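Beta-N-acetylhexosaminidase (Arthrobacter aurescens, PDB 3RCN) probably hydrolyses terminal non-reducing N-acetyl-D-hexosamine residues from N-acetyl-beta-D-hexosaminides, as a member of glycoside hydrolase family 20. Local coordinates at residues 63-66 with 67-70; 518-521 with 522-525; 285-288 with 289-292. All blocks are in the same frame, centred on the assembly; numbering follows the deposited sequence.

Contact 1. Residues 63-66 with 67-70; sequences REAG and IRLL
Residues 63-66 run up to Gly66, where the chain doubles back into 67-70, the two end-to-end directions lying 153° apart, so that Arg63 comes to face Leu70 and Ala65 faces Arg68. The second part is strand 67-71 of the mixed sheet in the amino-terminal family 20 domain, a strand that runs parallel to both of its neighbours, 88-92 and 32-34. The case illustrates how a side chain at the start of a strand can reach back and grip the loop that feeds it. With CG anti to its own carbonyl carbon (chi1 -47°) and the chain extended from CG to NE, Arg68 is carried back over the carbonyls of Arg63 and Ala65. NE gives a weak, bent hydrogen bond to Ala65 O at 2.8 Å. Arg63 O does not bond to the guanidinium but lies 3.0 Å above its plane, over the centre. The stem adds apolar contact, with Arg68 CG 4.2 Å from Ala65 CB. A leucine here would probably leave Ala65 O without its weak bond and take the guanidinium away from Arg63 O, so that the turn would be less firmly tied to the strand. Arg63 bends at chi2 (-70°), which returns its tip to the strand, where its side chain and that of Leu70 cross obliquely; Arg63 NH2 also makes a long, weak ion pair with Asp35. Leu70 CD2 rests over one face of the Arg63 guanidinium, offset toward the rim, and is 3.4 Å from Arg63 NH1.

Contact 2. Residues 518-521 with 522-525; sequences GPAP and WQQR
Ala520 lays its methyl over one face of the Trp522 indole, a CH-pi contact in which CB stands 3.6 Å from the centroid of the six-membered ring and only 10° off its normal. Trp522 CG sits between the backbone N and the carbonyl carbon (chi1 58°), which folds the ring back beneath Ala520. Gln523 engages the same alanine twice. Its backbone N bonds to Ala520 O at 2.7 Å, while its extended side chain returns OE1 to Ala520 N, also at 2.7 Å; here the donor stands above the amide plane. The other end of that amide is fixed too, since NE2 bonds to Tyr513 O. The Gln524 side chain crosses that of Pro519 at about a right angle, Gln524 CG lying 3.9 Å from Pro519 CB. Arg525 NH1 closes the segment onto Trp522 O, 3.0 Å away and in the guanidinium plane. Pro521 and Trp522 also pack against Trp198 and Gly218 of the second subunit, placing the loop at the dimer interface. With Pro521 and Trp522 at its corners and Gln523 N bonded to Ala520 O, the peptide is a type I beta-turn, reinforced by the bond that Ala520 N gives to Gln523 OE1.

Contact 3. Residues 285-288 with 289-292; sequences EVSE and TSLE. With SO4 (sulfate ion), chain C.
A sulfate ion, probably from the crystallisation liquor, sits against the amino end of helix 288-304, beside Ser287 and Glu288 and joined through one water to Thr289. Glu288 N donates to sulfate O2 at 2.7 Å. The water accepts from Thr289 N at 2.7 Å and donates to sulfate O1, so two of the first backbone N-H groups of the helix are answered by the anion, one directly and one through the water. Ser287 holds the N-cap position. Its OG, placed between the backbone N and the carbonyl carbon (chi1 67°), makes a weak hydrogen bond to that same water and lies 3.1 Å from Ser290 OG. Behind the cap the regular pattern starts: Leu291 N bonds to Ser287 O at 2.9 Å in a nearly straight line (167°), and Glu292 N to Glu288 O follows at 2.8 Å. Leu291 packs this first turn of the helix against Trp346, Phe347 and Leu351 of helix 342-357. Glu288 bends at chi2 (-53°), and its CG passes 3.4 Å from sulfate O2 while OE2 reaches a salt bridge with Lys331. Lys331 and Gln327, both from helix 326-335, are hydrogen-bonded to the sulfate as well, and Gln327 NE2 also bonds to Val286 O. Peptide N-H groups at a helix start, joined by a lysine, thus form a small anion site, and the helix dipole would be expected to add to its pull; the salt bridge to Lys331 would be expected to offset the repulsion between the Glu288 carboxylate and the nearby sulfate.

The three contacts sample separate regions of the chain and none touches another. Contact 1 comes first, on strand 67-71 of the amino-terminal domain; contact 3 follows at the start of helix 288-304 in the catalytic domain; contact 2 comes last, in the loop between helix 491-508 and strand 531-532. Contacts 1 and 3 lie on opposite sides of the chain's centre, their centres 57 Å apart, whereas contact 2 is 46 Å from each, centre to centre. They share no helix or sheet, and all lie away from the predicted proton donor, Glu316. Each is therefore local architecture: strand entry, helix start, and a turn meeting the second subunit.

Contact 1. Residues 63-66 with 67-70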
# COMPACT_ATOMS: atom_id res chain seq x y z
N ARG A 63 21.82 0.87 -30.06
CA ARG A 63 21.42 1.49 -31.32
C ARG A 63 20.44 0.61 -32.08
O ARG A 63 19.77 1.06 -33.00
CB ARG A 63 22.65 1.74 -32.20
CG ARG A 63 23.78 2.45 -31.49
CD ARG A 63 23.45 3.90 -31.18
NE ARG A 63 24.47 4.52 -30.34
CZ ARG A 63 24.41 5.76 -29.87
NH1 ARG A 63 23.37 6.52 -30.15
NH2 ARG A 63 25.38 6.23 -29.11
N GLU A 64 20.39 -0.66 -31.67
CA GLU A 64 19.63 -1.71 -32.36
C GLU A 64 18.23 -2.02 -31.84
O GLU A 64 17.60 -2.96 -32.31
CB GLU A 64 20.45 -2.99 -32.40
CG GLU A 64 21.81 -2.80 -33.01
CD GLU A 64 22.68 -4.04 -32.90
OE1 GLU A 64 22.12 -5.16 -32.94
OE2 GLU A 64 23.91 -3.87 -32.77
N ALA A 65 17.73 -1.27 -30.87
CA ALA A 65 16.62 -1.74 -30.04
C ALA A 65 15.32 -0.98 -30.26
O ALA A 65 15.31 0.12 -30.79
CB ALA A 65 17.00 -1.69 -28.55
N GLY A 66 14.21 -1.61 -29.91
CA GLY A 66 12.90 -0.99 -30.04
C GLY A 66 12.78 0.26 -29.21
O GLY A 66 12.31 1.29 -29.71
N ILE A 67 13.18 0.16 -27.95
CA ILE A 67 13.27 1.30 -27.05
C ILE A 67 14.75 1.54 -26.73
O ILE A 67 15.37 0.73 -26.05
CB ILE A 67 12.52 1.03 -25.74
CG1 ILE A 67 11.06 0.72 -26.02
CG2 ILE A 67 12.64 2.19 -24.78
CD1 ILE A 67 10.32 0.21 -24.81
N ARG A 68 15.30 2.64 -27.24
CA ARG A 68 16.71 3.00 -27.02
C ARG A 68 16.85 4.18 -26.06
O ARG A 68 16.20 5.21 -26.26
CB ARG A 68 17.38 3.38 -28.33
CG ARG A 68 17.09 2.40 -29.44
CD ARG A 68 17.53 2.91 -30.80
NE ARG A 68 17.12 1.93 -31.80
CZ ARG A 68 16.91 2.20 -33.08
NH1 ARG A 68 17.07 3.43 -33.55
NH2 ARG A 68 16.53 1.22 -33.89
N LEU A 69 17.67 4.01 -25.03
CA LEU A 69 18.02 5.12 -24.14
C LEU A 69 19.47 5.53 -24.42
O LEU A 69 20.41 4.81 -24.08
CB LEU A 69 17.85 4.71 -22.68
CG LEU A 69 16.56 3.95 -22.38
CD1 LEU A 69 16.55 3.51 -20.92
CD2 LEU A 69 15.33 4.79 -22.72
N LEU A 70 19.63 6.70 -25.03
CA LEU A 70 20.94 7.15 -25.51
C LEU A 70 21.48 8.37 -24.77
O LEU A 70 20.76 9.34 -24.53
CB LEU A 70 20.88 7.44 -27.01
CG LEU A 70 20.40 6.25 -27.82
CD1 LEU A 70 20.10 6.68 -29.23
CD2 LEU A 70 21.44 5.13 -27.79

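Contact 2. Residues 518-521 with 522-525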
# COMPACT_ATOMS: atom_id res chain seq x y z
N GLY A 518 -15.98 18.12 -5.88
CA GLY A 518 -16.04 17.98 -4.44
C GLY A 518 -15.95 16.58 -3.91
O GLY A 518 -15.95 15.61 -4.67
N PRO A 519 -15.78 16.46 -2.59
CA PRO A 519 -15.54 15.18 -1.92
C PRO A 519 -16.62 14.14 -2.16
O PRO A 519 -17.81 14.47 -2.13
CB PRO A 519 -15.49 15.56 -0.43
CG PRO A 519 -15.97 16.99 -0.35
CD PRO A 519 -15.65 17.60 -1.67
N ALA A 520 -16.21 12.90 -2.40
CA ALA A 520 -17.13 11.77 -2.42
C ALA A 520 -17.68 11.60 -1.02
O ALA A 520 -17.00 11.89 -0.05
CB ALA A 520 -16.42 10.51 -2.89
N PRO A 521 -18.91 11.12 -0.91
CA PRO A 521 -19.55 10.97 0.40
C PRO A 521 -18.69 10.22 1.42
O PRO A 521 -18.76 10.55 2.60
CB PRO A 521 -20.82 10.17 0.07
CG PRO A 521 -21.14 10.58 -1.33
CD PRO A 521 -19.81 10.73 -2.01
N TRP A 522 -17.92 9.22 1.00
CA TRP A 522 -17.09 8.46 1.94
C TRP A 522 -15.81 9.20 2.32
O TRP A 522 -15.08 8.79 3.22
CB TRP A 522 -16.75 7.05 1.41
CG TRP A 522 -16.05 7.04 0.10
CD1 TRP A 522 -14.69 7.08 -0.11
CD2 TRP A 522 -16.65 6.99 -1.19
NE1 TRP A 522 -14.42 7.06 -1.46
CE2 TRP A 522 -15.61 7.00 -2.15
CE3 TRP A 522 -17.97 6.95 -1.64
CZ2 TRP A 522 -15.86 6.97 -3.52
CZ3 TRP A 522 -18.22 6.91 -3.01
CH2 TRP A 522 -17.17 6.92 -3.93
N GLN A 523 -15.53 10.28 1.60
CA GLN A 523 -14.39 11.15 1.90
C GLN A 523 -14.73 12.25 2.90
O GLN A 523 -13.84 12.92 3.41
CB GLN A 523 -13.88 11.79 0.62
CG GLN A 523 -13.18 10.82 -0.32
CD GLN A 523 -12.96 11.43 -1.68
OE1 GLN A 523 -13.63 12.41 -2.04
NE2 GLN A 523 -12.02 10.89 -2.43
N GLN A 524 -16.01 12.45 3.16
CA GLN A 524 -16.41 13.47 4.11
C GLN A 524 -16.23 13.02 5.58
O GLN A 524 -16.17 11.84 5.88
CB GLN A 524 -17.84 13.90 3.82
CG GLN A 524 -17.94 14.69 2.54
CD GLN A 524 -19.37 14.97 2.15
OE1 GLN A 524 -20.23 15.15 3.01
NE2 GLN A 524 -19.63 14.99 0.84
N ARG A 525 -16.11 13.99 6.48
CA ARG A 525 -15.99 13.68 7.90
C ARG A 525 -16.78 14.72 8.70
O ARG A 525 -16.20 15.62 9.30
CB ARG A 525 -14.52 13.69 8.34
CG ARG A 525 -13.61 12.74 7.54
CD ARG A 525 -13.47 11.35 8.19
NE ARG A 525 -12.55 10.49 7.45
CZ ARG A 525 -12.87 9.83 6.33
NH1 ARG A 525 -14.09 9.93 5.81
NH2 ARG A 525 -11.97 9.07 5.72

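Contact 3. Residues 285-288 with 289-292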
# COMPACT_ATOMS: atom_id res chain seq x y z
N GLU A 285 15.75 21.09 26.63
CA GLU A 285 16.62 21.87 27.47
C GLU A 285 17.94 21.83 26.72
O GLU A 285 18.53 20.77 26.59
CB GLU A 285 16.76 21.22 28.83
CG GLU A 285 17.78 21.91 29.73
CD GLU A 285 17.86 21.31 31.12
OE1 GLU A 285 17.39 21.97 32.08
OE2 GLU A 285 18.39 20.18 31.26
N VAL A 286 18.38 22.98 26.22
CA VAL A 286 19.62 23.04 25.46
C VAL A 286 20.84 23.02 26.38
O VAL A 286 20.97 23.86 27.27
CB VAL A 286 19.68 24.27 24.53
CG1 VAL A 286 18.44 24.31 23.66
CG2 VAL A 286 19.79 25.53 25.34
N SER A 287 21.74 22.09 26.13
CA SER A 287 22.79 21.75 27.07
C SER A 287 23.70 20.73 26.42
O SER A 287 23.43 20.26 25.31
CB SER A 287 22.20 21.14 28.34
OG SER A 287 21.63 19.88 28.05
N GLU A 288 24.80 20.42 27.09
CA GLU A 288 25.81 19.57 26.50
C GLU A 288 25.24 18.18 26.30
O GLU A 288 25.54 17.52 25.30
CB GLU A 288 27.08 19.51 27.35
CG GLU A 288 27.89 20.80 27.37
CD GLU A 288 28.22 21.33 25.98
OE1 GLU A 288 28.47 20.53 25.05
OE2 GLU A 288 28.23 22.57 25.81
N THR A 289 24.41 17.75 27.25
CA THR A 289 23.83 16.41 27.16
C THR A 289 22.85 16.27 26.00
O THR A 289 22.97 15.32 25.23
CB THR A 289 23.26 15.91 28.51
OG1 THR A 289 22.33 16.86 29.04
CG2 THR A 289 24.39 15.73 29.51
N SER A 290 21.92 17.22 25.84
CA SER A 290 21.06 17.28 24.66
C SER A 290 21.91 17.23 23.40
O SER A 290 21.65 16.44 22.49
CB SER A 290 20.25 18.57 24.61
OG SER A 290 19.64 18.85 25.84
N LEU A 291 22.91 18.11 23.36
CA LEU A 291 23.81 18.19 22.21
C LEU A 291 24.44 16.84 21.89
O LEU A 291 24.47 16.44 20.72
CB LEU A 291 24.90 19.24 22.44
CG LEU A 291 24.62 20.56 21.75
CD1 LEU A 291 25.76 21.53 21.98
CD2 LEU A 291 24.38 20.32 20.26
N GLU A 292 24.95 16.16 22.91
CA GLU A 292 25.59 14.87 22.68
C GLU A 292 24.57 13.85 22.16
O GLU A 292 24.86 13.05 21.26
CB GLU A 292 26.27 14.36 23.96
CG GLU A 292 26.95 13.01 23.80
CD GLU A 292 26.89 12.15 25.06
OE1 GLU A 292 26.87 12.72 26.17
OE2 GLU A 292 26.85 10.90 24.93
S SO4 C . 25.44 22.40 30.45
O1 SO4 C . 25.32 21.08 31.07
O2 SO4 C . 25.31 22.30 29.00
O3 SO4 C . 24.39 23.29 30.96
O4 SO4 C . 26.75 22.96 30.78
O HOH W 1 24.18 18.86 29.72